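PDB 5WLH: LbaCas13a H328A (C2c2) from Lachnospiraceae bacterium NK4A179, which binds and probably processes CRISPR precursor RNA and, guided by the mature crRNA, acts as an RNA-targeting nuclease. Local coordinates for residues K23-S28 and E34-N39; S485-E490 and Y936-E941. All coordinates share one frame; numbering follows the deposited sequence.

Contact 1: K23-S28 and E34-N39. With nucleotides of chain B.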
loop_
_atom_site.group_PDB
_atom_site.type_symbol
_atom_site.label_atom_id
_atom_site.label_comp_id
_atom_site.label_asym_id
_atom_site.label_seq_id
_atom_site.Cartn_x
_atom_site.Cartn_y
_atom_site.Cartn_z
ATOM N N LYS A 23 8.067 4.020 -21.327
ATOM C CA LYS A 23 8.499 3.889 -19.947
ATOM C C LYS A 23 9.922 4.386 -19.820
ATOM O O LYS A 23 10.660 4.493 -20.804
ATOM C CB LYS A 23 8.386 2.444 -19.477
ATOM C CG LYS A 23 6.975 1.891 -19.642
ATOM C CD LYS A 23 6.796 0.577 -18.910
ATOM C CE LYS A 23 5.323 0.236 -18.753
ATOM N NZ LYS A 23 4.743 0.808 -17.513
ATOM N N THR A 24 10.320 4.691 -18.594
ATOM C CA THR A 24 11.716 4.982 -18.329
ATOM C C THR A 24 12.299 3.873 -17.473
ATOM O O THR A 24 11.578 3.179 -16.750
ATOM C CB THR A 24 11.911 6.328 -17.622
ATOM O OG1 THR A 24 11.526 6.205 -16.246
ATOM C CG2 THR A 24 11.065 7.398 -18.280
ATOM N N ALA A 25 13.604 3.689 -17.597
ATOM C CA ALA A 25 14.335 2.808 -16.711
ATOM C C ALA A 25 15.696 3.427 -16.516
ATOM O O ALA A 25 16.093 4.338 -17.244
ATOM C CB ALA A 25 14.452 1.382 -17.276
ATOM N N VAL A 26 16.419 2.919 -15.529
ATOM C CA VAL A 26 17.825 3.242 -15.358
ATOM C C VAL A 26 18.614 1.968 -15.608
ATOM O O VAL A 26 18.355 0.937 -14.979
ATOM C CB VAL A 26 18.124 3.805 -13.963
ATOM C CG1 VAL A 26 19.620 3.962 -13.791
ATOM C CG2 VAL A 26 17.447 5.161 -13.778
ATOM N N VAL A 27 19.561 2.020 -16.527
ATOM C CA VAL A 27 20.398 0.851 -16.778
ATOM C C VAL A 27 21.820 1.179 -16.361
ATOM O O VAL A 27 22.247 2.338 -16.371
ATOM C CB VAL A 27 20.331 0.384 -18.245
ATOM C CG1 VAL A 27 18.897 -0.012 -18.605
ATOM C CG2 VAL A 27 20.865 1.453 -19.175
ATOM N N SER A 28 22.562 0.139 -15.987
ATOM C CA SER A 28 23.931 0.285 -15.525
ATOM C C SER A 28 24.793 -0.668 -16.335
ATOM O O SER A 28 24.612 -1.885 -16.252
ATOM C CB SER A 28 24.030 -0.019 -14.028
ATOM O OG SER A 28 25.277 0.389 -13.514
ATOM N N GLU A 34 22.552 5.098 -17.227
ATOM C CA GLU A 34 21.824 5.893 -18.198
ATOM C C GLU A 34 20.338 5.739 -17.935
ATOM O O GLU A 34 19.852 4.618 -17.739
ATOM C CB GLU A 34 22.169 5.450 -19.624
ATOM C CG GLU A 34 21.370 6.141 -20.716
ATOM C CD GLU A 34 21.735 5.625 -22.091
ATOM O OE1 GLU A 34 22.718 4.857 -22.183
ATOM O OE2 GLU A 34 21.036 5.966 -23.075
ATOM N N GLY A 35 19.622 6.861 -17.919
ATOM C CA GLY A 35 18.174 6.801 -17.984
ATOM C C GLY A 35 17.756 6.573 -19.424
ATOM O O GLY A 35 18.198 7.288 -20.329
ATOM N N ILE A 36 16.921 5.561 -19.645
ATOM C CA ILE A 36 16.452 5.232 -20.983
ATOM C C ILE A 36 14.950 5.405 -21.066
ATOM O O ILE A 36 14.223 5.303 -20.072
ATOM C CB ILE A 36 16.832 3.794 -21.406
ATOM C CG1 ILE A 36 16.173 2.765 -20.472
ATOM C CG2 ILE A 36 18.312 3.665 -21.463
ATOM C CD1 ILE A 36 16.031 1.364 -21.092
ATOM N N LEU A 37 14.488 5.681 -22.281
ATOM C CA LEU A 37 13.087 5.586 -22.646
ATOM C C LEU A 37 12.889 4.322 -23.456
ATOM O O LEU A 37 13.704 4.000 -24.327
ATOM C CB LEU A 37 12.635 6.783 -23.495
ATOM C CG LEU A 37 12.392 8.135 -22.852
ATOM C CD1 LEU A 37 11.730 9.044 -23.902
ATOM C CD2 LEU A 37 11.477 7.954 -21.662
ATOM N N TYR A 38 11.814 3.608 -23.176
ATOM C CA TYR A 38 11.513 2.425 -23.963
ATOM C C TYR A 38 10.022 2.258 -24.154
ATOM O O TYR A 38 9.211 2.588 -23.282
ATOM C CB TYR A 38 12.109 1.156 -23.350
ATOM C CG TYR A 38 11.577 0.727 -21.987
ATOM C CD1 TYR A 38 12.002 1.342 -20.826
ATOM C CD2 TYR A 38 10.703 -0.357 -21.879
ATOM C CE1 TYR A 38 11.546 0.907 -19.573
ATOM C CE2 TYR A 38 10.254 -0.805 -20.644
ATOM C CZ TYR A 38 10.676 -0.161 -19.498
ATOM O OH TYR A 38 10.226 -0.602 -18.267
ATOM N N ASN A 39 9.678 1.745 -25.324
ATOM C CA ASN A 39 8.297 1.467 -25.676
ATOM C C ASN A 39 7.884 0.116 -25.123
ATOM O O ASN A 39 8.657 -0.846 -25.153
ATOM C CB ASN A 39 8.133 1.506 -27.193
ATOM C CG ASN A 39 8.798 2.731 -27.805
ATOM O OD1 ASN A 39 8.315 3.856 -27.635
ATOM N ND2 ASN A 39 9.929 2.526 -28.493
ATOM P P G B 23 7.178 12.781 -17.470
ATOM O OP1 G B 23 6.547 11.967 -18.550
ATOM O OP2 G B 23 6.320 13.512 -16.518
ATOM O "O5'" G B 23 8.145 11.888 -16.583
ATOM C "C5'" G B 23 9.128 11.082 -17.211
ATOM C "C4'" G B 23 9.957 10.367 -16.185
ATOM O "O4'" G B 23 10.552 11.309 -15.265
ATOM C "C3'" G B 23 9.204 9.418 -15.284
ATOM O "O3'" G B 23 8.898 8.194 -15.928
ATOM C "C2'" G B 23 10.149 9.271 -14.104
ATOM O "O2'" G B 23 11.227 8.404 -14.447
ATOM C "C1'" G B 23 10.703 10.694 -13.994
ATOM N N9 G B 23 9.984 11.511 -12.998
ATOM C C8 G B 23 9.012 12.458 -13.229
ATOM N N7 G B 23 8.597 13.029 -12.117
ATOM C C5 G B 23 9.370 12.437 -11.108
ATOM C C6 G B 23 9.382 12.642 -9.705
ATOM O O6 G B 23 8.685 13.442 -9.063
ATOM N N1 G B 23 10.321 11.828 -9.057
ATOM C C2 G B 23 11.127 10.908 -9.698
ATOM N N2 G B 23 11.988 10.181 -8.964
ATOM N N3 G B 23 11.119 10.717 -11.009
ATOM C C4 G B 23 10.216 11.496 -11.637
ATOM P P A B 26 7.951 1.648 -7.562
ATOM O OP1 A B 26 7.585 1.289 -6.169
ATOM O OP2 A B 26 7.686 2.986 -8.136
ATOM O "O5'" A B 26 9.501 1.368 -7.746
ATOM C "C5'" A B 26 10.149 0.255 -7.137
ATOM C "C4'" A B 26 11.611 0.570 -6.947
ATOM O "O4'" A B 26 12.246 0.636 -8.255
ATOM C "C3'" A B 26 11.869 1.919 -6.289
ATOM O "O3'" A B 26 13.101 1.864 -5.581
ATOM C "C2'" A B 26 12.009 2.843 -7.494
ATOM O "O2'" A B 26 12.680 4.060 -7.255
ATOM C "C1'" A B 26 12.746 1.941 -8.488
ATOM N N9 A B 26 12.418 2.292 -9.866
ATOM C C8 A B 26 11.374 1.803 -10.608
ATOM N N7 A B 26 11.298 2.353 -11.806
ATOM C C5 A B 26 12.355 3.239 -11.828
ATOM C C6 A B 26 12.808 4.109 -12.836
ATOM N N6 A B 26 12.182 4.200 -14.020
ATOM N N1 A B 26 13.869 4.882 -12.559
ATOM C C2 A B 26 14.469 4.771 -11.360
ATOM N N3 A B 26 14.131 3.980 -10.342
ATOM C C4 A B 26 13.058 3.225 -10.648
HETATM O O HOH W 1 10.883 0.642 -16.132
#
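Lys23 to Val27 run antiparallel to Glu34 to Tyr38, with short axes 4.6 Å apart, and the pairs Lys23-Tyr38, Ala25-Ile36 and Val27-Glu34 each exchange two backbone hydrogen bonds. Between them lie the non-hydrogen-bonded pairs Thr24-Leu37 and Val26-Gly35. On the face carrying Lys23, Ala25 and Val27, the Tyr38 ring turns back over the neighbouring strand, its CG set between backbone N and carbonyl carbon (chi1 65°). Lys23 CB sits over one ring face, 3.7 Å from the centroid, a CH-pi contact. Ala25, small enough to let the ring lie close, brings CB to 3.7 Å from Tyr38 CE1. The phenol oxygen shares a water with Thr24 O and also bonds Arg938. A phenylalanine in place of Tyr38 would probably keep the ring packing but leave that water and the arginine without their hydroxyl partner. Farther along this face, Val27 CG1 meets Ile36 CD1 at 4.0 Å, beta-branched residues suiting an extended strand. On the other face Thr24 works with both ends: CG2 presses on Leu37 CD2 at a tight 3.5 Å, while OG1 bonds O2' of G23 of chain B at 2.9 Å and accepts a weak bond from N6 of A26 of chain B. Val26 CG2 rests near N1 of that adenine. The arrangement is a two-stranded beta hairpin whose Thr24 and Val26 meet the bound RNA, while Leu37 packs on helix 51-64.

Contact 2: S485-E490 and Y936-E941. With nucleotides of chain B.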
loop_
_atom_site.group_PDB
_atom_site.type_symbol
_atom_site.label_atom_id
_atom_site.label_comp_id
_atom_site.label_asym_id
_atom_site.label_seq_id
_atom_site.Cartn_x
_atom_site.Cartn_y
_atom_site.Cartn_z
ATOM N N SER A 485 20.433 -1.469 -11.640
ATOM C CA SER A 485 19.435 -0.976 -12.576
ATOM C C SER A 485 18.109 -0.752 -11.862
ATOM O O SER A 485 17.868 -1.258 -10.765
ATOM C CB SER A 485 19.232 -1.966 -13.725
ATOM O OG SER A 485 18.447 -3.073 -13.270
ATOM N N SER A 486 17.224 -0.008 -12.518
ATOM C CA SER A 486 15.895 0.152 -11.942
ATOM C C SER A 486 15.159 -1.184 -11.886
ATOM O O SER A 486 14.434 -1.449 -10.930
ATOM C CB SER A 486 15.096 1.202 -12.718
ATOM O OG SER A 486 15.046 0.905 -14.102
ATOM N N PHE A 487 15.369 -2.060 -12.878
ATOM C CA PHE A 487 14.731 -3.372 -12.846
ATOM C C PHE A 487 15.161 -4.155 -11.610
ATOM O O PHE A 487 14.353 -4.889 -11.023
ATOM C CB PHE A 487 15.085 -4.165 -14.109
ATOM C CG PHE A 487 14.724 -3.457 -15.374
ATOM C CD1 PHE A 487 13.407 -3.439 -15.815
ATOM C CD2 PHE A 487 15.684 -2.795 -16.108
ATOM C CE1 PHE A 487 13.047 -2.769 -16.986
ATOM C CE2 PHE A 487 15.346 -2.126 -17.277
ATOM C CZ PHE A 487 14.024 -2.129 -17.729
ATOM N N ASP A 488 16.441 -4.028 -11.219
ATOM C CA ASP A 488 16.926 -4.690 -10.005
ATOM C C ASP A 488 16.077 -4.310 -8.804
ATOM O O ASP A 488 15.735 -5.154 -7.967
ATOM C CB ASP A 488 18.387 -4.300 -9.718
ATOM C CG ASP A 488 19.369 -4.893 -10.705
ATOM O OD1 ASP A 488 19.105 -5.982 -11.228
ATOM O OD2 ASP A 488 20.419 -4.271 -10.926
ATOM N N TYR A 489 15.775 -3.017 -8.677
ATOM C CA TYR A 489 14.997 -2.566 -7.528
ATOM C C TYR A 489 13.531 -2.945 -7.655
ATOM O O TYR A 489 12.852 -3.138 -6.640
ATOM C CB TYR A 489 15.171 -1.063 -7.355
ATOM C CG TYR A 489 16.297 -0.708 -6.392
ATOM C CD1 TYR A 489 17.409 -1.530 -6.259
ATOM C CD2 TYR A 489 16.237 0.448 -5.628
ATOM C CE1 TYR A 489 18.436 -1.206 -5.362
ATOM C CE2 TYR A 489 17.257 0.793 -4.739
ATOM C CZ TYR A 489 18.346 -0.040 -4.613
ATOM O OH TYR A 489 19.331 0.308 -3.735
ATOM N N GLU A 490 13.009 -3.043 -8.878
ATOM C CA GLU A 490 11.664 -3.585 -9.023
ATOM C C GLU A 490 11.591 -5.007 -8.466
ATOM O O GLU A 490 10.646 -5.359 -7.751
ATOM C CB GLU A 490 11.246 -3.543 -10.492
ATOM C CG GLU A 490 11.034 -2.142 -11.029
ATOM C CD GLU A 490 10.391 -2.181 -12.390
ATOM O OE1 GLU A 490 9.143 -2.044 -12.469
ATOM O OE2 GLU A 490 11.148 -2.388 -13.369
ATOM N N TYR A 936 11.040 -9.018 -15.634
ATOM C CA TYR A 936 11.937 -9.725 -16.533
ATOM C C TYR A 936 11.546 -9.473 -17.980
ATOM O O TYR A 936 12.410 -9.352 -18.854
ATOM C CB TYR A 936 11.918 -11.209 -16.204
ATOM C CG TYR A 936 12.791 -11.531 -15.007
ATOM C CD1 TYR A 936 14.150 -11.232 -15.013
ATOM C CD2 TYR A 936 12.254 -12.102 -13.867
ATOM C CE1 TYR A 936 14.947 -11.512 -13.917
ATOM C CE2 TYR A 936 13.051 -12.392 -12.765
ATOM C CZ TYR A 936 14.386 -12.093 -12.798
ATOM O OH TYR A 936 15.177 -12.378 -11.712
ATOM N N ARG A 937 10.241 -9.397 -18.244
ATOM C CA ARG A 937 9.765 -9.090 -19.588
ATOM C C ARG A 937 10.321 -7.756 -20.067
ATOM O O ARG A 937 10.821 -7.641 -21.194
ATOM C CB ARG A 937 8.237 -9.062 -19.588
ATOM C CG ARG A 937 7.601 -8.740 -20.922
ATOM C CD ARG A 937 6.077 -8.604 -20.746
ATOM N NE ARG A 937 5.690 -7.416 -19.986
ATOM C CZ ARG A 937 5.708 -6.171 -20.454
ATOM N NH1 ARG A 937 6.103 -5.924 -21.701
ATOM N NH2 ARG A 937 5.346 -5.163 -19.671
ATOM N N ARG A 938 10.232 -6.727 -19.219
ATOM C CA ARG A 938 10.682 -5.399 -19.610
ATOM C C ARG A 938 12.201 -5.303 -19.625
ATOM O O ARG A 938 12.770 -4.662 -20.515
ATOM C CB ARG A 938 10.053 -4.344 -18.688
ATOM C CG ARG A 938 8.547 -4.152 -18.954
ATOM C CD ARG A 938 7.936 -3.060 -18.066
ATOM N NE ARG A 938 7.663 -3.563 -16.714
ATOM C CZ ARG A 938 8.416 -3.289 -15.653
ATOM N NH1 ARG A 938 9.490 -2.529 -15.783
ATOM N NH2 ARG A 938 8.101 -3.784 -14.458
ATOM N N ALA A 939 12.879 -5.964 -18.678
ATOM C CA ALA A 939 14.335 -6.053 -18.758
ATOM C C ALA A 939 14.750 -6.717 -20.065
ATOM O O ALA A 939 15.663 -6.244 -20.750
ATOM C CB ALA A 939 14.892 -6.831 -17.564
ATOM N N SER A 940 14.049 -7.783 -20.445
ATOM C CA SER A 940 14.408 -8.520 -21.654
ATOM C C SER A 940 14.233 -7.655 -22.895
ATOM O O SER A 940 15.142 -7.564 -23.731
ATOM C CB SER A 940 13.586 -9.808 -21.744
ATOM O OG SER A 940 13.758 -10.466 -22.995
ATOM N N GLU A 941 13.100 -6.954 -23.001
ATOM C CA GLU A 941 12.809 -6.208 -24.225
ATOM C C GLU A 941 13.737 -5.017 -24.392
ATOM O O GLU A 941 13.988 -4.601 -25.526
ATOM C CB GLU A 941 11.346 -5.757 -24.262
ATOM C CG GLU A 941 11.063 -4.459 -23.517
ATOM C CD GLU A 941 9.572 -4.209 -23.308
ATOM O OE1 GLU A 941 8.737 -4.899 -23.922
ATOM O OE2 GLU A 941 9.247 -3.305 -22.521
ATOM P P A B 26 7.951 1.648 -7.562
ATOM O OP1 A B 26 7.585 1.289 -6.169
ATOM O OP2 A B 26 7.686 2.986 -8.136
ATOM O "O5'" A B 26 9.501 1.368 -7.746
ATOM C "C5'" A B 26 10.149 0.255 -7.137
ATOM C "C4'" A B 26 11.611 0.570 -6.947
ATOM O "O4'" A B 26 12.246 0.636 -8.255
ATOM C "C3'" A B 26 11.869 1.919 -6.289
ATOM O "O3'" A B 26 13.101 1.864 -5.581
ATOM C "C2'" A B 26 12.009 2.843 -7.494
ATOM O "O2'" A B 26 12.680 4.060 -7.255
ATOM C "C1'" A B 26 12.746 1.941 -8.488
ATOM N N9 A B 26 12.418 2.292 -9.866
ATOM C C8 A B 26 11.374 1.803 -10.608
ATOM N N7 A B 26 11.298 2.353 -11.806
ATOM C C5 A B 26 12.355 3.239 -11.828
ATOM C C6 A B 26 12.808 4.109 -12.836
ATOM N N6 A B 26 12.182 4.200 -14.020
ATOM N N1 A B 26 13.869 4.882 -12.559
ATOM C C2 A B 26 14.469 4.771 -11.360
ATOM N N3 A B 26 14.131 3.980 -10.342
ATOM C C4 A B 26 13.058 3.225 -10.648
ATOM P P A B 25 6.419 3.463 -12.826
ATOM O OP1 A B 25 7.079 2.850 -14.016
ATOM O OP2 A B 25 5.458 4.573 -13.007
ATOM O "O5'" A B 25 5.690 2.288 -12.050
ATOM C "C5'" A B 25 5.114 2.488 -10.766
ATOM C "C4'" A B 25 5.443 1.344 -9.846
ATOM O "O4'" A B 25 4.684 0.163 -10.229
ATOM C "C3'" A B 25 6.915 0.921 -9.835
ATOM O "O3'" A B 25 7.272 0.561 -8.507
ATOM C "C2'" A B 25 6.916 -0.350 -10.670
ATOM O "O2'" A B 25 7.975 -1.238 -10.373
ATOM C "C1'" A B 25 5.566 -0.941 -10.294
ATOM N N9 A B 25 5.082 -1.939 -11.239
ATOM C C8 A B 25 5.313 -1.992 -12.592
ATOM N N7 A B 25 4.796 -3.054 -13.165
ATOM C C5 A B 25 4.201 -3.733 -12.112
ATOM C C6 A B 25 3.485 -4.934 -12.060
ATOM N N6 A B 25 3.249 -5.674 -13.145
ATOM N N1 A B 25 3.036 -5.354 -10.860
ATOM C C2 A B 25 3.277 -4.610 -9.774
ATOM N N3 A B 25 3.947 -3.458 -9.705
ATOM C C4 A B 25 4.380 -3.074 -10.918
ATOM P P U B 27 13.312 2.756 -4.264
ATOM O OP1 U B 27 13.296 4.169 -4.628
ATOM O OP2 U B 27 14.490 2.260 -3.502
ATOM O "O5'" U B 27 12.012 2.446 -3.415
ATOM C "C5'" U B 27 11.874 2.938 -2.098
ATOM C "C4'" U B 27 10.412 3.051 -1.781
ATOM O "O4'" U B 27 9.880 4.221 -2.452
ATOM C "C3'" U B 27 9.551 1.865 -2.260
ATOM O "O3'" U B 27 8.591 1.560 -1.267
ATOM C "C2'" U B 27 8.790 2.456 -3.443
ATOM O "O2'" U B 27 7.554 1.824 -3.722
ATOM C "C1'" U B 27 8.616 3.883 -2.950
ATOM N N1 U B 27 8.140 4.867 -3.929
ATOM C C2 U B 27 7.385 5.917 -3.414
ATOM O O2 U B 27 7.201 6.065 -2.221
ATOM N N3 U B 27 6.889 6.805 -4.345
ATOM C C4 U B 27 7.068 6.724 -5.710
ATOM O O4 U B 27 6.555 7.586 -6.438
ATOM C C5 U B 27 7.830 5.593 -6.153
ATOM C C6 U B 27 8.325 4.715 -5.276
#
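The Phe487 ring takes Ala939 CA squarely over the centre of one face, 3.9 Å from the centroid and 10° off the normal, while Ser486 OG lies toward the rim of the opposite face. Because Ala939 has only a methyl group, the helix backbone itself can come down on the ring, and Ala939 CB adds a touch on Phe487 CG at 4.0 Å. The Arg938 guanidinium, tilted 30° from the ring plane, has the Glu490 carboxylate at its edge. The grip is end-on and double: Arg938 NH1 gives a nearly straight bond of 2.9 Å to the syn lone pair of Glu490 OE2, whereas Arg938 NH2 reaches Glu490 OE1 at 2.8 Å, less straight and from out of the carboxylate plane. A bend at chi3 (-79°) turns the long arginine chain toward this carboxylate, and Asp934 takes the NE side of the same group, so two acids share one positive charge. The two arginine bonds hold the carboxylate's orientation, placing Glu490 OE1 to accept a hydrogen bond from O2' of A25 of chain B, and the nearby guanidinium probably favours the ionised acid. Ser486 CB packs against the base of A26 of chain B, 3.5 Å from C5. At the start of its helix Ser485 forms a capping box with Asp488, each side chain accepting from the other's backbone N. The first turn of helix 486-517 thus meets the last turns of helix 915-941 in antiparallel fashion, with strand 22-28 covering Ser486, Phe487 and Arg938, and helix 429-458 lying against Tyr489.

In the fold
Contacts 1 and 2 are both largely buried, with centres 10 Å apart, and meet directly. Ser486 OG bonds Val26 N, and with the tyrosine-arginine pair this joins the hairpin near the N-terminus to both helices of contact 2. Their chemistry differs with their elements: 23-28 and 34-39, close in sequence, are held mainly by backbone bonds, whereas 485-490 and 936-941, separated by 445 residues, rest on one salt bridge and on one aromatic ring laid against a helix backbone, with no backbone hydrogen bond between them. RNA links them too. A26 of chain B touches both, with A25 and U27 of chain B reached from contact 2 and G23 of chain B from contact 1.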